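Local coordinates for protein TRAP dicarboxylate transporter, DctP subunit (Anaerococcus prevoti, PDB 4N91) that binds alpha- and beta-D-glucuronate and probably serves as the periplasmic-type solute-binding component of a TRAP transporter, at residues T31-H37 against K63-Y69; S95-T101 against Q177-N182; L114-A120 against Y331-A337. All coordinates share one frame. Where two conformers were deposited one is given. Numbering follows the deposited sequence.

Interaction 1 of 3, residues T31-H37 against K63-Y69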
loop_
_atom_site.group_PDB
_atom_site.type_symbol
_atom_site.label_atom_id
_atom_site.label_comp_id
_atom_site.label_asym_id
_atom_site.label_seq_id
_atom_site.Cartn_x
_atom_site.Cartn_y
_atom_site.Cartn_z
ATOM N N THR A 31 -24.988 -16.028 3.757
ATOM C CA THR A 31 -23.573 -16.312 3.874
ATOM C C THR A 31 -22.860 -15.003 4.207
ATOM O O THR A 31 -22.977 -14.033 3.465
ATOM C CB THR A 31 -23.042 -16.886 2.559
ATOM O OG1 THR A 31 -23.716 -18.123 2.290
ATOM C CG2 THR A 31 -21.553 -17.129 2.627
ATOM N N ILE A 32 -22.146 -14.992 5.325
ATOM C CA ILE A 32 -21.408 -13.811 5.763
ATOM C C ILE A 32 -20.060 -13.732 5.068
ATOM O O ILE A 32 -19.252 -14.659 5.154
ATOM C CB ILE A 32 -21.137 -13.853 7.274
ATOM C CG1 ILE A 32 -22.415 -14.190 8.050
ATOM C CG2 ILE A 32 -20.513 -12.538 7.744
ATOM C CD1 ILE A 32 -23.178 -12.997 8.555
ATOM N N ILE A 33 -19.804 -12.610 4.399
ATOM C CA ILE A 33 -18.510 -12.366 3.790
ATOM C C ILE A 33 -17.792 -11.293 4.602
ATOM O O ILE A 33 -18.252 -10.166 4.678
ATOM C CB ILE A 33 -18.649 -11.890 2.363
ATOM C CG1 ILE A 33 -19.442 -12.919 1.538
ATOM C CG2 ILE A 33 -17.304 -11.669 1.739
ATOM C CD1 ILE A 33 -18.824 -14.327 1.531
ATOM N N ARG A 34 -16.693 -11.678 5.232
ATOM C CA ARG A 34 -15.953 -10.777 6.124
ATOM C C ARG A 34 -14.794 -10.125 5.392
ATOM O O ARG A 34 -13.963 -10.800 4.778
ATOM C CB ARG A 34 -15.486 -11.521 7.367
ATOM C CG ARG A 34 -16.670 -12.003 8.201
ATOM C CD ARG A 34 -16.268 -12.716 9.480
ATOM N NE ARG A 34 -17.467 -13.176 10.180
ATOM C CZ ARG A 34 -18.129 -14.287 9.879
ATOM N NH1 ARG A 34 -17.701 -15.073 8.902
ATOM N NH2 ARG A 34 -19.221 -14.618 10.561
ATOM N N VAL A 35 -14.742 -8.801 5.478
ATOM C CA VAL A 35 -13.809 -8.002 4.711
ATOM C C VAL A 35 -13.125 -7.067 5.695
ATOM O O VAL A 35 -13.790 -6.358 6.469
ATOM C CB VAL A 35 -14.528 -7.147 3.661
ATOM C CG1 VAL A 35 -13.506 -6.345 2.858
ATOM C CG2 VAL A 35 -15.406 -8.018 2.748
ATOM N N GLY A 36 -11.804 -7.102 5.721
ATOM C CA GLY A 36 -11.079 -6.243 6.625
ATOM C C GLY A 36 -10.108 -5.276 6.000
ATOM O O GLY A 36 -9.502 -5.539 4.957
ATOM N N HIS A 37 -9.914 -4.152 6.687
ATOM C CA HIS A 37 -8.861 -3.222 6.348
ATOM C C HIS A 37 -8.452 -2.406 7.575
ATOM O O HIS A 37 -9.095 -2.511 8.619
ATOM C CB HIS A 37 -9.277 -2.325 5.183
ATOM C CG HIS A 37 -10.348 -1.341 5.528
ATOM N ND1 HIS A 37 -10.062 -0.100 6.045
ATOM C CD2 HIS A 37 -11.698 -1.418 5.464
ATOM C CE1 HIS A 37 -11.179 0.559 6.266
ATOM N NE2 HIS A 37 -12.185 -0.208 5.891
ATOM N N LYS A 63 -28.573 -13.431 -0.512
ATOM C CA LYS A 63 -27.670 -14.568 -0.352
ATOM C C LYS A 63 -26.405 -14.256 0.440
ATOM O O LYS A 63 -25.885 -15.115 1.152
ATOM C CB LYS A 63 -27.261 -15.084 -1.726
ATOM C CG LYS A 63 -26.536 -16.407 -1.697
ATOM C CD LYS A 63 -26.380 -16.967 -3.106
ATOM C CE LYS A 63 -25.651 -18.302 -3.105
ATOM N NZ LYS A 63 -25.486 -18.827 -4.492
ATOM N N TYR A 64 -25.887 -13.044 0.288
ATOM C CA TYR A 64 -24.654 -12.680 0.961
ATOM C C TYR A 64 -24.834 -11.434 1.806
ATOM O O TYR A 64 -25.472 -10.468 1.390
ATOM C CB TYR A 64 -23.526 -12.443 -0.051
ATOM C CG TYR A 64 -23.165 -13.640 -0.903
ATOM C CD1 TYR A 64 -22.325 -14.635 -0.426
ATOM C CD2 TYR A 64 -23.662 -13.770 -2.190
ATOM C CE1 TYR A 64 -21.990 -15.731 -1.211
ATOM C CE2 TYR A 64 -23.337 -14.856 -2.976
ATOM C CZ TYR A 64 -22.505 -15.836 -2.483
ATOM O OH TYR A 64 -22.182 -16.916 -3.275
ATOM N N ASP A 65 -24.266 -11.471 3.004
ATOM C CA ASP A 65 -24.152 -10.290 3.832
ATOM C C ASP A 65 -22.672 -9.937 3.890
ATOM O O ASP A 65 -21.890 -10.656 4.495
ATOM C CB ASP A 65 -24.687 -10.559 5.231
ATOM C CG ASP A 65 -24.490 -9.382 6.167
ATOM O OD1 ASP A 65 -24.194 -8.267 5.686
ATOM O OD2 ASP A 65 -24.641 -9.566 7.387
ATOM N N ILE A 66 -22.286 -8.859 3.220
ATOM C CA ILE A 66 -20.886 -8.423 3.249
ATOM C C ILE A 66 -20.661 -7.518 4.455
ATOM O O ILE A 66 -21.356 -6.520 4.626
ATOM C CB ILE A 66 -20.508 -7.729 1.924
ATOM C CG1 ILE A 66 -20.410 -8.786 0.816
ATOM C CG2 ILE A 66 -19.209 -6.969 2.055
ATOM C CD1 ILE A 66 -20.290 -8.225 -0.569
ATOM N N GLN A 67 -19.711 -7.887 5.317
ATOM C CA GLN A 67 -19.416 -7.092 6.500
ATOM C C GLN A 67 -18.010 -6.521 6.446
ATOM O O GLN A 67 -17.050 -7.267 6.312
ATOM C CB GLN A 67 -19.590 -7.949 7.743
ATOM C CG GLN A 67 -21.011 -8.420 7.911
ATOM C CD GLN A 67 -21.190 -9.343 9.095
ATOM O OE1 GLN A 67 -20.225 -9.702 9.776
ATOM N NE2 GLN A 67 -22.437 -9.753 9.337
ATOM N N VAL A 68 -17.908 -5.194 6.533
ATOM C CA VAL A 68 -16.634 -4.510 6.372
ATOM C C VAL A 68 -16.149 -4.081 7.755
ATOM O O VAL A 68 -16.869 -3.435 8.502
ATOM C CB VAL A 68 -16.740 -3.294 5.431
ATOM C CG1 VAL A 68 -15.372 -2.607 5.282
ATOM C CG2 VAL A 68 -17.287 -3.688 4.096
ATOM N N TYR A 69 -14.933 -4.493 8.101
ATOM C CA TYR A 69 -14.331 -4.205 9.380
ATOM C C TYR A 69 -13.150 -3.247 9.212
ATOM O O TYR A 69 -12.038 -3.664 8.843
ATOM C CB TYR A 69 -13.839 -5.501 10.039
ATOM C CG TYR A 69 -14.938 -6.472 10.409
ATOM C CD1 TYR A 69 -15.479 -7.336 9.475
ATOM C CD2 TYR A 69 -15.429 -6.523 11.715
ATOM C CE1 TYR A 69 -16.486 -8.222 9.809
ATOM C CE2 TYR A 69 -16.445 -7.407 12.050
ATOM C CZ TYR A 69 -16.968 -8.240 11.088
ATOM O OH TYR A 69 -17.968 -9.138 11.404
#
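Strands 31-36 and 64-69 run parallel, their short axes 4.6 Å apart at closest approach and 22° from exact alignment. Seven backbone hydrogen bonds join them in the alternating parallel pattern: Thr31 N reaches Lys63 O and Thr31 O takes Asp65 N (both 2.9 Å), Ile33 N and O pair with Asp65 O (2.9 Å) and Gln67 N (2.8 Å), Val35 does the same with Gln67 and Tyr69, and His37 N closes the series on Tyr69 O (3.1 Å). This is the strand pair of a right-handed beta-alpha-beta crossover whose connection is helix 44-60, at the edge of the five-stranded sheet of a periplasmic-binding-protein fold; strand 91-95 flanks 31-36 on its other edge. The face carrying Ile33, Val35, Ile66 and Val68 is mainly apolar in its middle, where beta-branched side chains favour extended backbone; Thr31 and Tyr64 lie at its N-terminal end (Thr31 CB 3.8 Å from Tyr64 CD1). Ile33 CB meets Ile66 CG1 at 3.9 Å and Val35 CG2 meets Ile66 CG2 at 4.0 Å, while Phe52 and Val56 of helix 44-60 cover Ile66. The Tyr64 hydroxyl bonds Asp258. The other face is more polar, with Arg34, Asp65, Gln67 and Tyr69 beside Ile32: Tyr69 OH donates to Gln67 OE1 (2.8 Å) and Gln67 NE2 to Asp65 OD2 (2.9 Å).

Interaction 2 of 3, residues S95-T101 against Q177-N182. With BDP (beta-D-glucopyranuronic acid), chain C.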
loop_
_atom_site.group_PDB
_atom_site.type_symbol
_atom_site.label_atom_id
_atom_site.label_comp_id
_atom_site.label_asym_id
_atom_site.label_seq_id
_atom_site.Cartn_x
_atom_site.Cartn_y
_atom_site.Cartn_z
ATOM N N SER A 95 -0.961 -3.880 2.138
ATOM C CA SER A 95 0.023 -3.185 1.334
ATOM C C SER A 95 0.916 -4.188 0.637
ATOM O O SER A 95 1.290 -5.222 1.203
ATOM C CB SER A 95 0.887 -2.272 2.200
ATOM O OG SER A 95 1.886 -1.630 1.433
ATOM N N ASN A 96 1.256 -3.888 -0.599
ATOM C CA ASN A 96 2.181 -4.734 -1.346
ATOM C C ASN A 96 3.484 -4.937 -0.556
ATOM O O ASN A 96 4.167 -5.962 -0.699
ATOM C CB ASN A 96 2.484 -4.070 -2.674
ATOM C CG ASN A 96 3.124 -5.001 -3.656
ATOM O OD1 ASN A 96 2.442 -5.752 -4.336
ATOM N ND2 ASN A 96 4.437 -4.963 -3.730
ATOM N N ALA A 97 3.837 -3.944 0.261
ATOM C CA ALA A 97 5.075 -3.993 1.035
ATOM C C ALA A 97 5.185 -5.295 1.829
ATOM O O ALA A 97 6.266 -5.853 1.957
ATOM C CB ALA A 97 5.168 -2.788 1.973
ATOM N N ILE A 98 4.087 -5.753 2.420
ATOM C CA ILE A 98 4.160 -6.927 3.276
ATOM C C ILE A 98 3.932 -8.239 2.540
ATOM O O ILE A 98 4.290 -9.298 3.024
ATOM C CB ILE A 98 3.235 -6.850 4.514
ATOM C CG1 ILE A 98 1.775 -6.950 4.111
ATOM C CG2 ILE A 98 3.532 -5.559 5.371
ATOM C CD1 ILE A 98 0.845 -7.210 5.272
ATOM N N LEU A 99 3.382 -8.177 1.335
ATOM C CA LEU A 99 3.077 -9.401 0.604
ATOM C C LEU A 99 4.339 -10.087 0.100
ATOM O O LEU A 99 4.334 -11.289 -0.123
ATOM C CB LEU A 99 2.124 -9.134 -0.535
ATOM C CG LEU A 99 0.730 -8.682 -0.064
ATOM C CD1 LEU A 99 -0.139 -8.403 -1.270
ATOM C CD2 LEU A 99 0.068 -9.704 0.836
ATOM N N GLU A 100 5.432 -9.340 -0.030
ATOM C CA GLU A 100 6.703 -9.932 -0.443
ATOM C C GLU A 100 7.228 -10.993 0.514
ATOM O O GLU A 100 8.053 -11.786 0.129
ATOM C CB GLU A 100 7.760 -8.845 -0.664
ATOM C CG GLU A 100 8.170 -8.113 0.591
ATOM C CD GLU A 100 9.239 -7.044 0.360
ATOM O OE1 GLU A 100 9.453 -6.607 -0.803
ATOM O OE2 GLU A 100 9.854 -6.635 1.368
ATOM N N THR A 101 6.750 -11.010 1.755
ATOM C CA THR A 101 7.157 -12.028 2.712
ATOM C C THR A 101 6.332 -13.309 2.551
ATOM O O THR A 101 6.680 -14.332 3.109
ATOM C CB THR A 101 7.092 -11.523 4.183
ATOM O OG1 THR A 101 5.743 -11.214 4.556
ATOM C CG2 THR A 101 7.958 -10.289 4.360
ATOM N N GLN A 177 7.054 -0.494 7.153
ATOM C CA GLN A 177 6.204 -1.667 7.230
ATOM C C GLN A 177 7.056 -2.910 7.411
ATOM O O GLN A 177 8.290 -2.844 7.329
ATOM C CB GLN A 177 5.368 -1.771 5.972
ATOM C CG GLN A 177 4.475 -0.545 5.752
ATOM C CD GLN A 177 3.541 -0.745 4.574
ATOM O OE1 GLN A 177 2.512 -1.413 4.684
ATOM N NE2 GLN A 177 3.905 -0.192 3.454
ATOM N N GLN A 178 6.407 -4.038 7.694
ATOM C CA GLN A 178 7.111 -5.302 7.862
ATOM C C GLN A 178 7.514 -5.847 6.492
ATOM O O GLN A 178 6.872 -6.739 5.929
ATOM C CB GLN A 178 6.285 -6.322 8.649
ATOM C CG GLN A 178 7.132 -7.497 9.145
ATOM C CD GLN A 178 6.341 -8.567 9.882
ATOM O OE1 GLN A 178 6.175 -9.673 9.386
ATOM N NE2 GLN A 178 5.856 -8.240 11.064
ATOM N N SER A 179 8.604 -5.293 5.983
ATOM C CA SER A 179 9.033 -5.456 4.615
ATOM C C SER A 179 10.558 -5.473 4.533
ATOM O O SER A 179 11.208 -4.447 4.771
ATOM C CB SER A 179 8.527 -4.246 3.824
ATOM O OG SER A 179 9.136 -4.179 2.541
ATOM N N PRO A 180 11.148 -6.630 4.222
ATOM C CA PRO A 180 12.621 -6.653 4.097
ATOM C C PRO A 180 13.162 -5.666 3.067
ATOM O O PRO A 180 14.248 -5.120 3.272
ATOM C CB PRO A 180 12.935 -8.098 3.737
ATOM C CG PRO A 180 11.728 -8.892 4.256
ATOM C CD PRO A 180 10.548 -7.973 4.112
ATOM N N THR A 181 12.401 -5.383 2.020
ATOM C CA THR A 181 12.833 -4.398 1.030
ATOM C C THR A 181 13.014 -3.024 1.665
ATOM O O THR A 181 14.055 -2.369 1.500
ATOM C CB THR A 181 11.825 -4.322 -0.136
ATOM O OG1 THR A 181 11.931 -5.516 -0.898
ATOM C CG2 THR A 181 12.101 -3.107 -1.005
ATOM N N ASN A 182 12.033 -2.608 2.465
ATOM C CA ASN A 182 12.116 -1.320 3.122
ATOM C C ASN A 182 13.189 -1.261 4.191
ATOM O O ASN A 182 13.797 -0.215 4.403
ATOM C CB ASN A 182 10.752 -0.888 3.662
ATOM C CG ASN A 182 9.843 -0.409 2.542
ATOM O OD1 ASN A 182 9.172 -1.200 1.898
ATOM N ND2 ASN A 182 9.864 0.896 2.283
HETATM C C1 BDP C . -0.752 3.192 3.896
HETATM C C2 BDP C . -1.277 2.020 3.202
HETATM C C3 BDP C . -1.630 0.945 4.188
HETATM C C4 BDP C . -0.491 0.558 4.963
HETATM C C5 BDP C . 0.083 1.752 5.619
HETATM C C6 BDP C . 1.412 1.431 6.349
HETATM O O2 BDP C . -2.591 2.513 2.724
HETATM O O3 BDP C . -2.191 -0.212 3.485
HETATM O O4 BDP C . -0.733 -0.404 5.855
HETATM O O5 BDP C . 0.406 2.789 4.627
HETATM O O6A BDP C . 1.345 0.517 7.200
HETATM O O1 BDP C . -0.182 4.055 2.880
HETATM O O6B BDP C . 2.376 2.219 6.227
HETATM O O HOH W 1 5.632 -9.270 6.395
#
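One carboxylate, that of Glu100, meets the start of helix 180-188 with both oxygens. Its OE2 accepts from the backbone Thr181 N (2.9 Å), in the first turn, while OE1 takes the hydroxyl proton of Thr181 OG1 (2.7 Å). Ser179, the N-cap residue, brings its OG to 2.8 Å from Glu100 OE2, and Asn110 gives OE1 a further partner. Pro180 fits the first turn because its ring nitrogen has no hydrogen to offer. At the other end, Ser95 caps the short, weakly bonded helix 96-99: Ser95 OG accepts from Ala97 N (3.2 Å) and also from Gln177 NE2 (3.2 Å). Between these polar ends, the methyl of Ala97 lets the two segments approach: Ala97 CB is 3.2 Å from Gln177 NE2 and 4.1 Å from Ser179 CB. At Gln178, centre of an inverse gamma turn, a water bridges the segments, 2.7 Å from Thr101 OG1, 2.9 Å from Gln178 O and 3.1 Å from Gln178 OE1. Ser95 and Gln177 both belong to the glucuronate pocket; Gln177 OE1 comes within 3.4 Å of the sugar carboxylate atom O6A, whereas Arg154 and Arg175 hydrogen-bond the ligand. Glu100 thus supplies negative charge where the helix dipole is positive, and the Ser95–Gln177 bond links two parts of the pocket wall.

Interaction 3 of 3, residues L114-A120 against Y331-A337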
loop_
_atom_site.group_PDB
_atom_site.type_symbol
_atom_site.label_atom_id
_atom_site.label_comp_id
_atom_site.label_asym_id
_atom_site.label_seq_id
_atom_site.Cartn_x
_atom_site.Cartn_y
_atom_site.Cartn_z
ATOM N N LEU A 114 10.720 3.286 -8.951
ATOM C CA LEU A 114 10.412 2.350 -10.011
ATOM C C LEU A 114 9.593 3.032 -11.081
ATOM O O LEU A 114 9.858 2.862 -12.275
ATOM C CB LEU A 114 9.652 1.150 -9.442
ATOM C CG LEU A 114 9.110 0.171 -10.468
ATOM C CD1 LEU A 114 10.273 -0.478 -11.212
ATOM C CD2 LEU A 114 8.239 -0.861 -9.766
ATOM N N PHE A 115 8.604 3.825 -10.675
ATOM C CA PHE A 115 7.711 4.442 -11.656
ATOM C C PHE A 115 8.062 5.890 -11.967
ATOM O O PHE A 115 8.369 6.684 -11.069
ATOM C CB PHE A 115 6.276 4.375 -11.156
ATOM C CG PHE A 115 5.808 2.979 -10.865
ATOM C CD1 PHE A 115 5.598 2.085 -11.907
ATOM C CD2 PHE A 115 5.566 2.577 -9.576
ATOM C CE1 PHE A 115 5.164 0.797 -11.645
ATOM C CE2 PHE A 115 5.127 1.297 -9.303
ATOM C CZ PHE A 115 4.929 0.403 -10.352
ATOM N N ALA A 116 8.008 6.244 -13.242
ATOM C CA ALA A 116 8.415 7.587 -13.644
ATOM C C ALA A 116 7.375 8.622 -13.246
ATOM O O ALA A 116 7.708 9.794 -13.044
ATOM C CB ALA A 116 8.659 7.634 -15.144
ATOM N N SER A 117 6.118 8.199 -13.153
ATOM C CA SER A 117 5.000 9.130 -12.961
ATOM C C SER A 117 3.836 8.360 -12.388
ATOM O O SER A 117 3.804 7.128 -12.482
ATOM C CB SER A 117 4.572 9.747 -14.298
ATOM O OG SER A 117 3.956 8.788 -15.149
ATOM N N SER A 118 2.863 9.072 -11.823
ATOM C CA SER A 118 1.683 8.401 -11.298
ATOM C C SER A 118 0.903 7.788 -12.454
ATOM O O SER A 118 0.299 6.721 -12.312
ATOM C CB SER A 118 0.818 9.346 -10.432
ATOM O OG SER A 118 0.190 10.344 -11.207
ATOM N N GLU A 119 0.957 8.416 -13.629
ATOM C CA GLU A 119 0.264 7.843 -14.778
ATOM C C GLU A 119 0.905 6.514 -15.187
ATOM O O GLU A 119 0.198 5.556 -15.515
ATOM C CB GLU A 119 0.255 8.803 -15.982
ATOM C CG GLU A 119 -0.143 10.221 -15.644
ATOM C CD GLU A 119 1.060 11.062 -15.221
ATOM O OE1 GLU A 119 1.950 11.297 -16.079
ATOM O OE2 GLU A 119 1.132 11.466 -14.047
ATOM N N ALA A 120 2.237 6.451 -15.208
ATOM C CA ALA A 120 2.910 5.186 -15.518
ATOM C C ALA A 120 2.472 4.100 -14.533
ATOM O O ALA A 120 2.100 2.996 -14.921
ATOM C CB ALA A 120 4.433 5.355 -15.480
ATOM N N TYR A 331 6.073 1.415 -19.935
ATOM C CA TYR A 331 5.094 2.367 -19.453
ATOM C C TYR A 331 5.772 3.643 -18.973
ATOM O O TYR A 331 5.221 4.734 -19.129
ATOM C CB TYR A 331 4.234 1.772 -18.353
ATOM C CG TYR A 331 3.114 0.926 -18.887
ATOM C CD1 TYR A 331 2.030 1.512 -19.531
ATOM C CD2 TYR A 331 3.130 -0.453 -18.741
ATOM C CE1 TYR A 331 0.998 0.749 -20.006
ATOM C CE2 TYR A 331 2.104 -1.220 -19.211
ATOM C CZ TYR A 331 1.037 -0.611 -19.845
ATOM O OH TYR A 331 0.011 -1.383 -20.325
ATOM N N ASN A 332 6.961 3.522 -18.387
ATOM C CA ASN A 332 7.687 4.716 -17.946
ATOM C C ASN A 332 8.010 5.595 -19.147
ATOM O O ASN A 332 7.967 6.821 -19.066
ATOM C CB ASN A 332 8.973 4.352 -17.197
ATOM C CG ASN A 332 8.716 3.939 -15.758
ATOM O OD1 ASN A 332 7.687 4.274 -15.169
ATOM N ND2 ASN A 332 9.659 3.192 -15.180
ATOM N N GLU A 333 8.330 4.952 -20.263
ATOM C CA GLU A 333 8.651 5.681 -21.497
ATOM C C GLU A 333 7.428 6.358 -22.115
ATOM O O GLU A 333 7.512 7.472 -22.635
ATOM C CB GLU A 333 9.275 4.719 -22.512
ATOM C CG GLU A 333 10.663 4.253 -22.122
ATOM C CD GLU A 333 11.057 2.946 -22.795
ATOM O OE1 GLU A 333 10.594 2.696 -23.931
ATOM O OE2 GLU A 333 11.827 2.170 -22.183
ATOM N N GLU A 334 6.297 5.669 -22.065
ATOM C CA GLU A 334 5.041 6.179 -22.602
ATOM C C GLU A 334 4.460 7.295 -21.727
ATOM O O GLU A 334 3.822 8.220 -22.232
ATOM C CB GLU A 334 4.045 5.026 -22.732
ATOM C CG GLU A 334 2.699 5.408 -23.330
ATOM C CD GLU A 334 1.817 4.198 -23.623
ATOM O OE1 GLU A 334 2.254 3.054 -23.346
ATOM O OE2 GLU A 334 0.688 4.403 -24.130
ATOM N N TYR A 335 4.679 7.216 -20.417
ATOM C CA TYR A 335 4.144 8.220 -19.489
ATOM C C TYR A 335 5.238 8.758 -18.581
ATOM O O TYR A 335 5.278 8.453 -17.388
ATOM C CB TYR A 335 3.026 7.618 -18.644
ATOM C CG TYR A 335 1.896 7.054 -19.464
ATOM C CD1 TYR A 335 0.904 7.881 -19.978
ATOM C CD2 TYR A 335 1.830 5.699 -19.749
ATOM C CE1 TYR A 335 -0.127 7.366 -20.739
ATOM C CE2 TYR A 335 0.805 5.177 -20.502
ATOM C CZ TYR A 335 -0.174 6.018 -20.997
ATOM O OH TYR A 335 -1.201 5.487 -21.742
ATOM N N PRO A 336 6.143 9.562 -19.136
ATOM C CA PRO A 336 7.255 10.073 -18.337
ATOM C C PRO A 336 6.824 11.171 -17.388
ATOM O O PRO A 336 5.685 11.638 -17.453
ATOM C CB PRO A 336 8.202 10.635 -19.396
ATOM C CG PRO A 336 7.312 11.049 -20.486
ATOM C CD PRO A 336 6.205 10.043 -20.527
ATOM N N ALA A 337 7.728 11.559 -16.500
ATOM C CA ALA A 337 7.487 12.669 -15.599
ATOM C C ALA A 337 7.265 13.950 -16.405
ATOM O O ALA A 337 6.236 14.609 -16.260
ATOM C CB ALA A 337 8.661 12.836 -14.671
#
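Leu114 opens the contact with its backbone: its O accepts from Asn332 ND2 (2.9 Å), while its side chain packs on Tyr325 and Ile328 of helix 322-334. Phe115 brings its CA to 3.5 Å from Asn332 OD1. Ala116 N then donates to Asn332 OD1 (2.8 Å), so a single amide answers both a carbonyl and an NH of the chain around Phe115. Asparagine suits this place because its terminal group carries a donor and an acceptor side by side. Ala116 CB is 3.5 Å from Asn332 OD1 and 4.1 Å from Tyr335 O, where a larger side chain would crowd segment 331-337; the backbone Ala116 O is 3.6 Å from Ala337 CB. Ser117 is the N-cap of helix 118-125. Its OG accepts from Ala120 N (2.9 Å) and donates to Tyr335 O (2.6 Å), a pairing that a hydroxyl can make because it both gives and receives. Tyr335 has left helical geometry at the end of helix 322-334, so its carbonyl is turned outward to meet this serine. In the first turn, Glu119 CB lies 4.0 Å from Tyr335 CB, and the small Ala120 nestles its CB 3.4 Å from Asn332 OD1 and 4.1 Å from Tyr335 CB. The contact thus sets the beginning of one helix against the end of another. Around it, Tyr335 stacks on His123, and the Tyr331 hydroxyl bonds Asp127 beyond helix 118-125; Phe115 packs between that helix, Ile328 of helix 322-334 and the loop residues Phe109 and Met239.

How the interactions relate
From the N terminus, interaction 1 closes first, bringing strand 64-69 beside strand 31-36 after the helical crossover 44-60, complete before the others begin. Interactions 2 and 3 cross: the chain passes 95-101, then 114-120, before returning at 177-182 to close interaction 2 and at 331-337 to close interaction 3. Interaction 2 joins the end of strand 91-95 and the short helix 96-99, with the residues just after it, to the start of helix 180-188 beside the sugar. Interaction 3 ties the C-terminal helix to helix 118-125. Their centres lie about 23 Å apart, while interactions 1 and 3, about 36 Å apart between centres, flank the chain's centre on opposite sides.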